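PDB 2FN6: UDP-4-amino-4,6-dideoxy-N-acetyl-beta-L-altrosamine transaminase from Helicobacter pylori, which catalyses the pyridoxal-phosphate-dependent transamination of a UDP-linked 4-keto sugar in the second step of pseudaminic acid biosynthesis, leading to the sugar that modifies flagellin. Local coordinates for residues Y6-L11 with H350-L355; H306-L311 with A362-K367; N75-T80 with T122-S127. All coordinates share one frame; numbering follows the deposited sequence. Where two conformers were deposited one is given.

Interaction 1 of 3, residues Y6-L11 with H350-L355; sequences YSEPCL and HANLNL
The H350 imidazole, which lies against the side chain of E8, takes the backbone N-H of N352 on its ND1, with 3.2 Å between N352 N and H350 ND1 and a bent N-H...N angle of 141°. This bond lies within the type I turn H350-L353 and helps to hold the ring's rotation, although the donor lies 22° out of the ring plane. Placing CG between the backbone N and the carbonyl carbon (chi1 55°) brings the imidazole against E8. E8 CB sits over the centre of one face, 4.0 Å from the centroid, a CH-pi contact, while L353 CG, from the same turn, lies over the rim of the opposite face. The E8 chain then continues to the CE1-NE2 side of the ring, where E8 OE2 comes within 3.2 Å of H350 NE2, at too poor an angle for a hydrogen bond. E8 OE1 makes a long, weak ion pair with substrate-binding K26 of the second subunit. C10 SG touches A351 CB at 3.6 Å and N352 ND2 at 3.2 Å. S7 OG is hydrogen-bonded to the carbonyl of I182, next to the pyridoxal-phosphate lysine K183. The contact thus joins the loop between strand 4-5 and helix 13-24 to the turn between strand 344-347 and helix 355-370, at the dimer interface beside the active site. Since ND1 acts as the acceptor, a neutral H350 would carry its proton on NE2, beside E8; the loops are therefore joined by ring packing, sulfur contacts and probably electrostatic attraction, without a well-formed hydrogen bond.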
ATOM      1  N   TYR A   6     -19.330 -15.259   3.591  1.00 41.49           N
ATOM      2  CA  TYR A   6     -19.605 -15.363   2.171  1.00 41.54           C
ATOM      3  C   TYR A   6     -18.359 -15.844   1.407  1.00 42.52           C
ATOM      4  O   TYR A   6     -18.490 -16.561   0.410  1.00 41.59           O
ATOM      5  CB  TYR A   6     -20.230 -14.078   1.608  1.00 40.51           C
ATOM      6  CG  TYR A   6     -19.270 -12.953   1.265  1.00 43.90           C
ATOM      7  CD1 TYR A   6     -18.752 -12.828  -0.028  1.00 44.90           C
ATOM      8  CD2 TYR A   6     -18.902 -11.992   2.220  1.00 41.51           C
ATOM      9  CE1 TYR A   6     -17.874 -11.797  -0.366  1.00 41.77           C
ATOM     10  CE2 TYR A   6     -18.023 -10.954   1.898  1.00 38.97           C
ATOM     11  CZ  TYR A   6     -17.515 -10.864   0.599  1.00 44.54           C
ATOM     12  OH  TYR A   6     -16.657  -9.841   0.249  1.00 44.92           O
ATOM     13  N   SER A   7     -17.171 -15.480   1.898  1.00 41.05           N
ATOM     14  CA  SER A   7     -15.909 -16.045   1.393  1.00 43.38           C
ATOM     15  C   SER A   7     -14.857 -16.151   2.507  1.00 43.34           C
ATOM     16  O   SER A   7     -14.983 -15.518   3.549  1.00 44.48           O
ATOM     17  CB  SER A   7     -15.373 -15.237   0.188  1.00 43.69           C
ATOM     18  OG  SER A   7     -14.199 -15.810  -0.375  1.00 40.02           O
ATOM     19  N   GLU A   8     -13.822 -16.949   2.266  1.00 42.24           N
ATOM     20  CA  GLU A   8     -12.762 -17.208   3.230  1.00 41.96           C
ATOM     21  C   GLU A   8     -11.489 -17.432   2.459  1.00 42.15           C
ATOM     22  O   GLU A   8     -11.537 -17.955   1.349  1.00 39.23           O
ATOM     23  CB  GLU A   8     -13.002 -18.528   3.939  1.00 42.15           C
ATOM     24  CG  GLU A   8     -13.776 -18.509   5.218  1.00 49.14           C
ATOM     25  CD  GLU A   8     -14.194 -19.926   5.619  1.00 55.17           C
ATOM     26  OE1 GLU A   8     -13.335 -20.844   5.672  1.00 56.15           O
ATOM     27  OE2 GLU A   8     -15.397 -20.125   5.866  1.00 60.06           O
ATOM     28  N   PRO A   9     -10.335 -17.110   3.067  1.00 43.99           N
ATOM     29  CA  PRO A   9      -9.080 -17.621   2.516  1.00 44.10           C
ATOM     30  C   PRO A   9      -9.032 -19.159   2.563  1.00 45.25           C
ATOM     31  O   PRO A   9      -9.687 -19.779   3.416  1.00 45.44           O
ATOM     32  CB  PRO A   9      -8.035 -17.037   3.458  1.00 43.25           C
ATOM     33  CG  PRO A   9      -8.785 -16.802   4.752  1.00 43.40           C
ATOM     34  CD  PRO A   9     -10.107 -16.293   4.273  1.00 43.37           C
ATOM     35  N   CYS A  10      -8.278 -19.760   1.639  1.00 45.04           N
ATOM     36  CA  CYS A  10      -8.082 -21.209   1.577  1.00 44.67           C
ATOM     37  C   CYS A  10      -6.591 -21.519   1.442  1.00 46.31           C
ATOM     38  O   CYS A  10      -6.069 -21.716   0.333  1.00 47.50           O
ATOM     39  CB  CYS A  10      -8.868 -21.802   0.412  1.00 45.19           C
ATOM     40  SG  CYS A  10     -10.643 -21.405   0.458  1.00 51.92           S
ATOM     41  N   LEU A  11      -5.904 -21.538   2.578  1.00 46.04           N
ATOM     42  CA  LEU A  11      -4.473 -21.804   2.619  1.00 46.54           C
ATOM     43  C   LEU A  11      -4.212 -23.243   3.031  1.00 49.22           C
ATOM     44  O   LEU A  11      -4.910 -23.793   3.883  1.00 49.05           O
ATOM     45  CB  LEU A  11      -3.774 -20.846   3.583  1.00 45.55           C
ATOM     46  CG  LEU A  11      -3.161 -19.538   3.066  1.00 45.87           C
ATOM     47  CD1 LEU A  11      -4.004 -18.843   2.008  1.00 43.07           C
ATOM     48  CD2 LEU A  11      -2.860 -18.594   4.231  1.00 44.40           C
ATOM     49  N   HIS A 350     -16.857 -20.427  -1.564  1.00 41.61           N
ATOM     50  CA  HIS A 350     -15.394 -20.442  -1.520  1.00 43.10           C
ATOM     51  C   HIS A 350     -14.910 -21.876  -1.643  1.00 42.88           C
ATOM     52  O   HIS A 350     -15.707 -22.810  -1.564  1.00 42.70           O
ATOM     53  CB  HIS A 350     -14.835 -19.756  -0.260  1.00 42.46           C
ATOM     54  CG  HIS A 350     -15.364 -20.307   1.028  1.00 47.12           C
ATOM     55  ND1 HIS A 350     -14.831 -21.422   1.639  1.00 42.73           N
ATOM     56  CD2 HIS A 350     -16.373 -19.882   1.833  1.00 48.51           C
ATOM     57  CE1 HIS A 350     -15.488 -21.661   2.761  1.00 45.86           C
ATOM     58  NE2 HIS A 350     -16.427 -20.742   2.901  1.00 46.59           N
ATOM     59  N   ALA A 351     -13.608 -22.047  -1.827  1.00 43.42           N
ATOM     60  CA  ALA A 351     -13.034 -23.363  -2.129  1.00 43.39           C
ATOM     61  C   ALA A 351     -13.132 -24.378  -0.978  1.00 43.96           C
ATOM     62  O   ALA A 351     -12.999 -25.578  -1.187  1.00 45.35           O
ATOM     63  CB  ALA A 351     -11.603 -23.200  -2.565  1.00 42.81           C
ATOM     64  N   ASN A 352     -13.373 -23.887   0.228  1.00 44.79           N
ATOM     65  CA  ASN A 352     -13.365 -24.722   1.425  1.00 45.89           C
ATOM     66  C   ASN A 352     -14.733 -25.291   1.795  1.00 43.28           C
ATOM     67  O   ASN A 352     -14.833 -26.019   2.752  1.00 43.63           O
ATOM     68  CB  ASN A 352     -12.804 -23.948   2.632  1.00 47.29           C
ATOM     69  CG  ASN A 352     -11.268 -23.913   2.683  1.00 51.00           C
ATOM     70  OD1 ASN A 352     -10.576 -24.823   2.211  1.00 47.52           O
ATOM     71  ND2 ASN A 352     -10.734 -22.848   3.290  1.00 57.12           N
ATOM     72  N   LEU A 353     -15.774 -24.951   1.048  1.00 43.72           N
ATOM     73  CA  LEU A 353     -17.121 -25.425   1.346  1.00 44.85           C
ATOM     74  C   LEU A 353     -17.373 -26.789   0.748  1.00 48.08           C
ATOM     75  O   LEU A 353     -17.399 -26.919  -0.478  1.00 50.04           O
ATOM     76  CB  LEU A 353     -18.163 -24.500   0.747  1.00 41.96           C
ATOM     77  CG  LEU A 353     -18.608 -23.201   1.383  1.00 44.34           C
ATOM     78  CD1 LEU A 353     -19.742 -22.658   0.494  1.00 43.14           C
ATOM     79  CD2 LEU A 353     -19.060 -23.369   2.829  1.00 39.56           C
ATOM     80  N   ASN A 354     -17.608 -27.795   1.590  1.00 48.38           N
ATOM     81  CA  ASN A 354     -17.935 -29.120   1.066  1.00 49.74           C
ATOM     82  C   ASN A 354     -19.407 -29.261   0.700  1.00 50.31           C
ATOM     83  O   ASN A 354     -20.213 -28.366   1.004  1.00 49.77           O
ATOM     84  CB  ASN A 354     -17.489 -30.214   2.030  1.00 49.39           C
ATOM     85  CG  ASN A 354     -18.141 -30.104   3.389  1.00 50.69           C
ATOM     86  OD1 ASN A 354     -19.268 -29.610   3.531  1.00 48.50           O
ATOM     87  ND2 ASN A 354     -17.437 -30.587   4.403  1.00 49.89           N
ATOM     88  N   LEU A 355     -19.745 -30.377   0.041  1.00 51.63           N
ATOM     89  CA  LEU A 355     -21.125 -30.694  -0.400  1.00 51.28           C
ATOM     90  C   LEU A 355     -22.157 -30.551   0.724  1.00 50.67           C
ATOM     91  O   LEU A 355     -23.216 -29.950   0.540  1.00 50.95           O
ATOM     92  CB  LEU A 355     -21.190 -32.129  -0.936  1.00 52.88           C
ATOM     93  CG  LEU A 355     -22.098 -32.583  -2.096  1.00 56.15           C
ATOM     94  CD1 LEU A 355     -22.639 -33.989  -1.832  1.00 56.27           C
ATOM     95  CD2 LEU A 355     -23.245 -31.652  -2.385  1.00 55.62           C
TER

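Interaction 2 of 3, residues H306-L311 with A362-K367; sequences HKRGIL and AHSVLK
R308 faces S364, their CA atoms 7.6 Å apart, where 306-311 leaves helix 298-307 through a Schellman motif, with G309 at positive phi (95°) and G309 N bonded to H306 O, and then passes alongside helix 355-370. The R308 side chain reaches across to the helix surface. Its NH1 gives a weak hydrogen bond to S364 OG, at 3.2 Å and an angle of 132°. S364 turns OG opposite its own backbone N (chi1 169°), which sends the hydroxyl out toward R308 and I310. The guanidinium lies with one face over the helix: S364 O is 3.8 Å from its plane, near the rim, and K367 CB is over the same face, 3.4 Å from R308 NH2. The lysine chain crosses the arginine at about a right angle and carries its amino group away, so that K367 NZ and R308 NH2, of like charge, stay 5.3 Å apart. Beneath this polar layer, I310 extends CD1 to 3.3 Å from S364 OG and approaches the backbone of V365. I310 and V365 both rest on L305 of helix 298-307, and V365 also packs on F270 of strand 270-272. On its other side, helix 355-370 leans with A362 on helix 246-264, while the chain after the Schellman turn pairs with strand 4-5 through backbone bonds of G309 and L311 to F4.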
ATOM      1  N   HIS A 306     -28.698 -14.503   8.575  1.00 48.80           N
ATOM      2  CA  HIS A 306     -27.669 -14.401   9.625  1.00 51.02           C
ATOM      3  C   HIS A 306     -28.008 -15.244  10.845  1.00 52.81           C
ATOM      4  O   HIS A 306     -27.155 -15.969  11.345  1.00 55.33           O
ATOM      5  CB  HIS A 306     -27.472 -12.929  10.043  0.50 51.90           C
ATOM      6  CG  HIS A 306     -26.416 -12.709  11.095  0.50 54.57           C
ATOM      7  ND1 HIS A 306     -25.423 -11.761  10.961  0.50 54.96           N
ATOM      8  CD2 HIS A 306     -26.216 -13.289  12.305  0.50 55.03           C
ATOM      9  CE1 HIS A 306     -24.648 -11.777  12.031  0.50 52.33           C
ATOM     10  NE2 HIS A 306     -25.107 -12.698  12.861  0.50 54.53           N
ATOM     11  N   LYS A 307     -29.252 -15.177  11.303  1.00 55.08           N
ATOM     12  CA  LYS A 307     -29.677 -15.959  12.465  1.00 57.91           C
ATOM     13  C   LYS A 307     -29.576 -17.482  12.217  1.00 57.03           C
ATOM     14  O   LYS A 307     -29.427 -18.262  13.161  1.00 58.85           O
ATOM     15  CB  LYS A 307     -31.069 -15.490  12.955  1.00 61.68           C
ATOM     16  CG  LYS A 307     -31.925 -16.514  13.741  1.00 69.00           C
ATOM     17  CD  LYS A 307     -31.506 -16.676  15.220  1.00 75.42           C
ATOM     18  CE  LYS A 307     -32.354 -15.827  16.175  1.00 77.38           C
ATOM     19  NZ  LYS A 307     -33.724 -16.391  16.372  1.00 76.84           N
ATOM     20  N   ARG A 308     -29.604 -17.903  10.955  1.00 55.35           N
ATOM     21  CA  ARG A 308     -29.409 -19.319  10.633  1.00 54.17           C
ATOM     22  C   ARG A 308     -27.920 -19.673  10.396  1.00 53.76           C
ATOM     23  O   ARG A 308     -27.584 -20.832  10.109  1.00 52.68           O
ATOM     24  CB  ARG A 308     -30.258 -19.724   9.425  1.00 54.72           C
ATOM     25  CG  ARG A 308     -31.752 -19.563   9.620  1.00 56.14           C
ATOM     26  CD  ARG A 308     -32.507 -19.729   8.298  1.00 59.41           C
ATOM     27  NE  ARG A 308     -33.835 -20.326   8.486  1.00 62.79           N
ATOM     28  CZ  ARG A 308     -34.064 -21.640   8.586  1.00 65.95           C
ATOM     29  NH1 ARG A 308     -33.057 -22.515   8.513  1.00 66.89           N
ATOM     30  NH2 ARG A 308     -35.302 -22.089   8.768  1.00 63.84           N
ATOM     31  N   GLY A 309     -27.041 -18.675  10.510  1.00 51.91           N
ATOM     32  CA  GLY A 309     -25.594 -18.875  10.335  1.00 51.92           C
ATOM     33  C   GLY A 309     -25.055 -18.592   8.935  1.00 50.35           C
ATOM     34  O   GLY A 309     -23.896 -18.882   8.621  1.00 51.05           O
ATOM     35  N   ILE A 310     -25.897 -18.020   8.087  1.00 46.56           N
ATOM     36  CA  ILE A 310     -25.499 -17.720   6.739  1.00 45.49           C
ATOM     37  C   ILE A 310     -25.209 -16.221   6.622  1.00 44.97           C
ATOM     38  O   ILE A 310     -26.124 -15.412   6.501  1.00 46.19           O
ATOM     39  CB  ILE A 310     -26.589 -18.187   5.776  1.00 45.34           C
ATOM     40  CG1 ILE A 310     -26.862 -19.671   6.030  1.00 44.93           C
ATOM     41  CG2 ILE A 310     -26.167 -17.941   4.341  1.00 46.92           C
ATOM     42  CD1 ILE A 310     -28.199 -20.129   5.540  1.00 51.72           C
ATOM     43  N   LEU A 311     -23.937 -15.850   6.695  1.00 43.83           N
ATOM     44  CA  LEU A 311     -23.574 -14.432   6.693  1.00 44.97           C
ATOM     45  C   LEU A 311     -23.535 -13.893   5.264  1.00 45.49           C
ATOM     46  O   LEU A 311     -22.462 -13.660   4.674  1.00 44.86           O
ATOM     47  CB  LEU A 311     -22.260 -14.167   7.445  1.00 47.29           C
ATOM     48  CG  LEU A 311     -21.980 -14.910   8.763  1.00 54.16           C
ATOM     49  CD1 LEU A 311     -20.546 -14.646   9.258  1.00 54.01           C
ATOM     50  CD2 LEU A 311     -23.027 -14.607   9.855  1.00 56.64           C
ATOM     51  N   ALA A 362     -28.134 -24.216   1.187  1.00 47.14           N
ATOM     52  CA  ALA A 362     -29.153 -24.072   0.138  1.00 46.80           C
ATOM     53  C   ALA A 362     -30.570 -24.348   0.660  1.00 45.66           C
ATOM     54  O   ALA A 362     -31.456 -23.502   0.519  1.00 42.55           O
ATOM     55  CB  ALA A 362     -28.823 -24.958  -1.066  1.00 45.71           C
ATOM     56  N   HIS A 363     -30.764 -25.518   1.277  1.00 47.53           N
ATOM     57  CA  HIS A 363     -32.048 -25.886   1.883  1.00 50.95           C
ATOM     58  C   HIS A 363     -32.503 -24.831   2.882  1.00 51.47           C
ATOM     59  O   HIS A 363     -33.683 -24.490   2.930  1.00 53.01           O
ATOM     60  CB  HIS A 363     -31.995 -27.279   2.546  1.00 52.99           C
ATOM     61  CG  HIS A 363     -31.917 -28.415   1.564  1.00 58.32           C
ATOM     62  ND1 HIS A 363     -32.867 -28.624   0.584  1.00 61.24           N
ATOM     63  CD2 HIS A 363     -30.998 -29.400   1.409  1.00 61.69           C
ATOM     64  CE1 HIS A 363     -32.537 -29.685  -0.133  1.00 61.47           C
ATOM     65  NE2 HIS A 363     -31.405 -30.173   0.347  1.00 63.88           N
ATOM     66  N   SER A 364     -31.547 -24.294   3.638  1.00 51.19           N
ATOM     67  CA  SER A 364     -31.803 -23.260   4.636  1.00 50.47           C
ATOM     68  C   SER A 364     -32.180 -21.892   4.037  1.00 50.31           C
ATOM     69  O   SER A 364     -33.043 -21.198   4.585  1.00 52.89           O
ATOM     70  CB  SER A 364     -30.619 -23.172   5.602  1.00 50.98           C
ATOM     71  OG  SER A 364     -30.696 -22.034   6.426  1.00 55.96           O
ATOM     72  N   VAL A 365     -31.547 -21.502   2.929  1.00 47.57           N
ATOM     73  CA  VAL A 365     -31.978 -20.316   2.182  1.00 45.80           C
ATOM     74  C   VAL A 365     -33.455 -20.468   1.778  1.00 46.91           C
ATOM     75  O   VAL A 365     -34.254 -19.536   1.915  1.00 48.76           O
ATOM     76  CB  VAL A 365     -31.102 -20.064   0.913  1.00 44.08           C
ATOM     77  CG1 VAL A 365     -31.690 -18.967   0.062  1.00 39.66           C
ATOM     78  CG2 VAL A 365     -29.685 -19.694   1.297  1.00 41.58           C
ATOM     79  N   LEU A 366     -33.804 -21.653   1.294  1.00 46.37           N
ATOM     80  CA  LEU A 366     -35.168 -21.946   0.865  1.00 48.18           C
ATOM     81  C   LEU A 366     -36.190 -21.799   2.012  1.00 48.87           C
ATOM     82  O   LEU A 366     -37.197 -21.112   1.853  1.00 48.88           O
ATOM     83  CB  LEU A 366     -35.248 -23.326   0.166  1.00 46.32           C
ATOM     84  CG  LEU A 366     -34.578 -23.448  -1.218  1.00 44.96           C
ATOM     85  CD1 LEU A 366     -34.893 -24.776  -1.871  1.00 47.34           C
ATOM     86  CD2 LEU A 366     -34.974 -22.308  -2.176  1.00 42.49           C
ATOM     87  N   LYS A 367     -35.902 -22.406   3.163  1.00 50.10           N
ATOM     88  CA  LYS A 367     -36.731 -22.240   4.361  1.00 53.56           C
ATOM     89  C   LYS A 367     -36.942 -20.761   4.695  1.00 54.19           C
ATOM     90  O   LYS A 367     -38.066 -20.341   4.989  1.00 56.73           O
ATOM     91  CB  LYS A 367     -36.131 -22.974   5.566  1.00 54.10           C
ATOM     92  CG  LYS A 367     -36.337 -24.486   5.553  1.00 55.59           C
ATOM     93  CD  LYS A 367     -36.073 -25.122   6.927  1.00 57.57           C
ATOM     94  CE  LYS A 367     -36.237 -26.652   6.876  1.00 61.36           C
ATOM     95  NZ  LYS A 367     -35.942 -27.311   8.194  1.00 65.29           N
TER

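Interaction 3 of 3, residues N75-T80 with T122-S127; sequences NEIITT and TKAIVS
I78 and I125 leave the sheet on the same face with their chains alongside each other, I78 CD1 meeting I125 CD1 at 3.6 Å. T122 shares this face; its methyl CG2 comes obliquely to I78 CD1, while its hydroxyl is taken by the backbone N of N119. On the reverse face, I77 sets CG2 obliquely against V126 CG2, 3.5 Å away, and lays CG1 beside A124 CB. T79 and V126 again run alongside each other, but here the main bond is polar: T79 OG1, held opposite its backbone N (chi1 -170°), donates to V126 O at 2.7 Å from a position tilted 30° out of the carbonyl plane. The T80 amide is too far from this carbonyl to bond it, and the T79 hydroxyl bonds it instead. Between the faces runs a parallel ladder, V126 N to I78 O at 2.7 Å (N-H...O 171°) and I78 N to A124 O. Toward the start of the strands E76 O takes K123 N at 2.8 Å; between the pairs E76-T122 and I78-I125 one strand has I77 alone and the other K123 and A124, a beta bulge. Helix 86-93 packs L91 on I77 and T87 on V126. These are adjacent interior strands of the mixed sheet of the fold-type I aminotransferase domain, as expected for the DegT family. Mostly aliphatic side chains line both faces, so the chemistry implies a contact held by buried backbone bonds and hydrocarbon packing, with the threonine hydroxyl adding a side-chain bond where the ladder ends.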
ATOM      1  N   ASN A  75     -11.872  14.493 -19.253  1.00 66.11           N
ATOM      2  CA  ASN A  75     -11.915  14.320 -17.803  1.00 61.75           C
ATOM      3  C   ASN A  75     -13.047  13.423 -17.314  1.00 61.10           C
ATOM      4  O   ASN A  75     -13.255  13.279 -16.106  1.00 62.42           O
ATOM      5  CB  ASN A  75     -12.049  15.695 -17.132  1.00 60.48           C
ATOM      6  CG  ASN A  75     -13.465  16.267 -17.233  1.00 60.45           C
ATOM      7  OD1 ASN A  75     -14.013  16.767 -16.254  1.00 61.22           O
ATOM      8  ND2 ASN A  75     -14.069  16.169 -18.411  1.00 59.76           N
ATOM      9  N   GLU A  76     -13.802  12.855 -18.243  1.00 58.14           N
ATOM     10  CA  GLU A  76     -14.885  11.972 -17.877  1.00 57.41           C
ATOM     11  C   GLU A  76     -14.539  10.555 -18.286  1.00 56.86           C
ATOM     12  O   GLU A  76     -13.997  10.318 -19.376  1.00 56.86           O
ATOM     13  CB  GLU A  76     -16.202  12.419 -18.510  1.00 57.70           C
ATOM     14  CG  GLU A  76     -16.803  13.674 -17.870  1.00 60.23           C
ATOM     15  CD  GLU A  76     -18.026  14.247 -18.620  1.00 60.01           C
ATOM     16  OE1 GLU A  76     -18.265  15.476 -18.486  1.00 65.72           O
ATOM     17  OE2 GLU A  76     -18.742  13.495 -19.327  1.00 52.65           O
ATOM     18  N   ILE A  77     -14.834   9.618 -17.390  1.00 54.54           N
ATOM     19  CA  ILE A  77     -14.663   8.206 -17.671  1.00 51.96           C
ATOM     20  C   ILE A  77     -15.968   7.508 -17.344  1.00 52.39           C
ATOM     21  O   ILE A  77     -16.566   7.750 -16.302  1.00 52.14           O
ATOM     22  CB  ILE A  77     -13.481   7.600 -16.873  1.00 51.79           C
ATOM     23  CG1 ILE A  77     -12.154   8.028 -17.505  1.00 51.29           C
ATOM     24  CG2 ILE A  77     -13.592   6.077 -16.800  1.00 48.90           C
ATOM     25  CD1 ILE A  77     -10.930   7.663 -16.706  1.00 52.06           C
ATOM     26  N   ILE A  78     -16.420   6.656 -18.256  1.00 53.69           N
ATOM     27  CA  ILE A  78     -17.648   5.898 -18.049  1.00 53.44           C
ATOM     28  C   ILE A  78     -17.301   4.614 -17.324  1.00 53.89           C
ATOM     29  O   ILE A  78     -16.328   3.931 -17.667  1.00 53.62           O
ATOM     30  CB  ILE A  78     -18.373   5.566 -19.378  1.00 52.59           C
ATOM     31  CG1 ILE A  78     -18.700   6.859 -20.147  1.00 55.57           C
ATOM     32  CG2 ILE A  78     -19.637   4.756 -19.099  1.00 49.75           C
ATOM     33  CD1 ILE A  78     -19.003   6.687 -21.649  1.00 54.41           C
ATOM     34  N   THR A  79     -18.102   4.298 -16.313  1.00 53.11           N
ATOM     35  CA  THR A  79     -17.926   3.082 -15.549  1.00 52.58           C
ATOM     36  C   THR A  79     -19.268   2.643 -14.983  1.00 53.01           C
ATOM     37  O   THR A  79     -20.282   3.310 -15.192  1.00 55.29           O
ATOM     38  CB  THR A  79     -16.831   3.239 -14.442  1.00 52.19           C
ATOM     39  OG1 THR A  79     -16.532   1.958 -13.875  1.00 52.36           O
ATOM     40  CG2 THR A  79     -17.264   4.208 -13.344  1.00 50.78           C
ATOM     41  N   THR A  80     -19.273   1.515 -14.288  1.00 51.80           N
ATOM     42  CA  THR A  80     -20.491   0.969 -13.722  1.00 50.82           C
ATOM     43  C   THR A  80     -20.667   1.511 -12.319  1.00 50.68           C
ATOM     44  O   THR A  80     -19.678   1.828 -11.666  1.00 54.48           O
ATOM     45  CB  THR A  80     -20.430  -0.565 -13.691  1.00 51.01           C
ATOM     46  OG1 THR A  80     -21.598  -1.074 -13.046  1.00 52.67           O
ATOM     47  CG2 THR A  80     -19.201  -1.053 -12.938  1.00 52.18           C
ATOM     48  N   THR A 122     -15.169  12.413 -22.767  1.00 69.52           N
ATOM     49  CA  THR A 122     -14.956  10.985 -22.538  1.00 67.15           C
ATOM     50  C   THR A 122     -13.544  10.548 -22.893  1.00 65.18           C
ATOM     51  O   THR A 122     -13.070  10.831 -23.994  1.00 65.44           O
ATOM     52  CB  THR A 122     -15.962  10.147 -23.326  1.00 67.67           C
ATOM     53  OG1 THR A 122     -17.234  10.800 -23.305  1.00 70.84           O
ATOM     54  CG2 THR A 122     -16.112   8.771 -22.706  1.00 68.19           C
ATOM     55  N   LYS A 123     -12.886   9.867 -21.945  1.00 61.76           N
ATOM     56  CA  LYS A 123     -11.494   9.437 -22.082  1.00 58.10           C
ATOM     57  C   LYS A 123     -11.385   7.917 -22.094  1.00 57.47           C
ATOM     58  O   LYS A 123     -10.498   7.357 -22.753  1.00 55.45           O
ATOM     59  CB  LYS A 123     -10.659   9.976 -20.921  1.00 58.64           C
ATOM     60  CG  LYS A 123      -9.260  10.511 -21.283  1.00 60.23           C
ATOM     61  CD  LYS A 123      -8.399   9.556 -22.095  1.00 56.33           C
ATOM     62  CE  LYS A 123      -6.935   9.992 -22.098  1.00 57.53           C
ATOM     63  NZ  LYS A 123      -6.643  11.412 -22.504  1.00 52.20           N
ATOM     64  N   ALA A 124     -12.277   7.255 -21.348  1.00 57.24           N
ATOM     65  CA  ALA A 124     -12.230   5.797 -21.181  1.00 55.73           C
ATOM     66  C   ALA A 124     -13.528   5.162 -20.706  1.00 55.89           C
ATOM     67  O   ALA A 124     -14.413   5.833 -20.162  1.00 55.71           O
ATOM     68  CB  ALA A 124     -11.112   5.414 -20.232  1.00 56.01           C
ATOM     69  N   ILE A 125     -13.625   3.853 -20.932  1.00 55.47           N
ATOM     70  CA  ILE A 125     -14.617   3.011 -20.280  1.00 54.02           C
ATOM     71  C   ILE A 125     -13.882   2.100 -19.299  1.00 53.45           C
ATOM     72  O   ILE A 125     -12.911   1.415 -19.669  1.00 53.02           O
ATOM     73  CB  ILE A 125     -15.385   2.123 -21.274  1.00 54.92           C
ATOM     74  CG1 ILE A 125     -15.810   2.910 -22.531  1.00 58.41           C
ATOM     75  CG2 ILE A 125     -16.555   1.427 -20.575  1.00 52.43           C
ATOM     76  CD1 ILE A 125     -16.986   3.847 -22.355  1.00 59.31           C
ATOM     77  N   VAL A 126     -14.346   2.114 -18.049  1.00 51.92           N
ATOM     78  CA  VAL A 126     -13.870   1.202 -17.019  1.00 49.20           C
ATOM     79  C   VAL A 126     -14.950   0.175 -16.724  1.00 48.20           C
ATOM     80  O   VAL A 126     -15.963   0.506 -16.120  1.00 50.48           O
ATOM     81  CB  VAL A 126     -13.507   1.944 -15.719  1.00 50.04           C
ATOM     82  CG1 VAL A 126     -13.201   0.942 -14.605  1.00 50.50           C
ATOM     83  CG2 VAL A 126     -12.313   2.890 -15.938  1.00 44.17           C
ATOM     84  N   SER A 127     -14.745  -1.066 -17.161  1.00 44.88           N
ATOM     85  CA  SER A 127     -15.687  -2.137 -16.861  1.00 43.35           C
ATOM     86  C   SER A 127     -15.268  -2.959 -15.629  1.00 44.51           C
ATOM     87  O   SER A 127     -14.089  -2.943 -15.229  1.00 40.77           O
ATOM     88  CB  SER A 127     -15.876  -3.058 -18.066  1.00 43.54           C
ATOM     89  OG  SER A 127     -14.796  -3.972 -18.204  1.00 46.07           O
TER

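Interaction 3 is the core contact, two adjacent parallel strands joined by backbone bonds and aliphatic packing, on the opposite side of the chain's centre from interactions 1 and 2. Those two are only partly buried and depend on side chains: an imidazole and sulfur between two loops in interaction 1, an arginine spread over a helix in interaction 2. They are also neighbours, with Y6 CB 3.8 Å from L311 O, and their second segments follow one another, since 350-355 leads into the helix that holds 362-367. Interaction 1 alone of the three has partners from the second subunit; no other chain of the assembly reaches the segments of interactions 2 and 3.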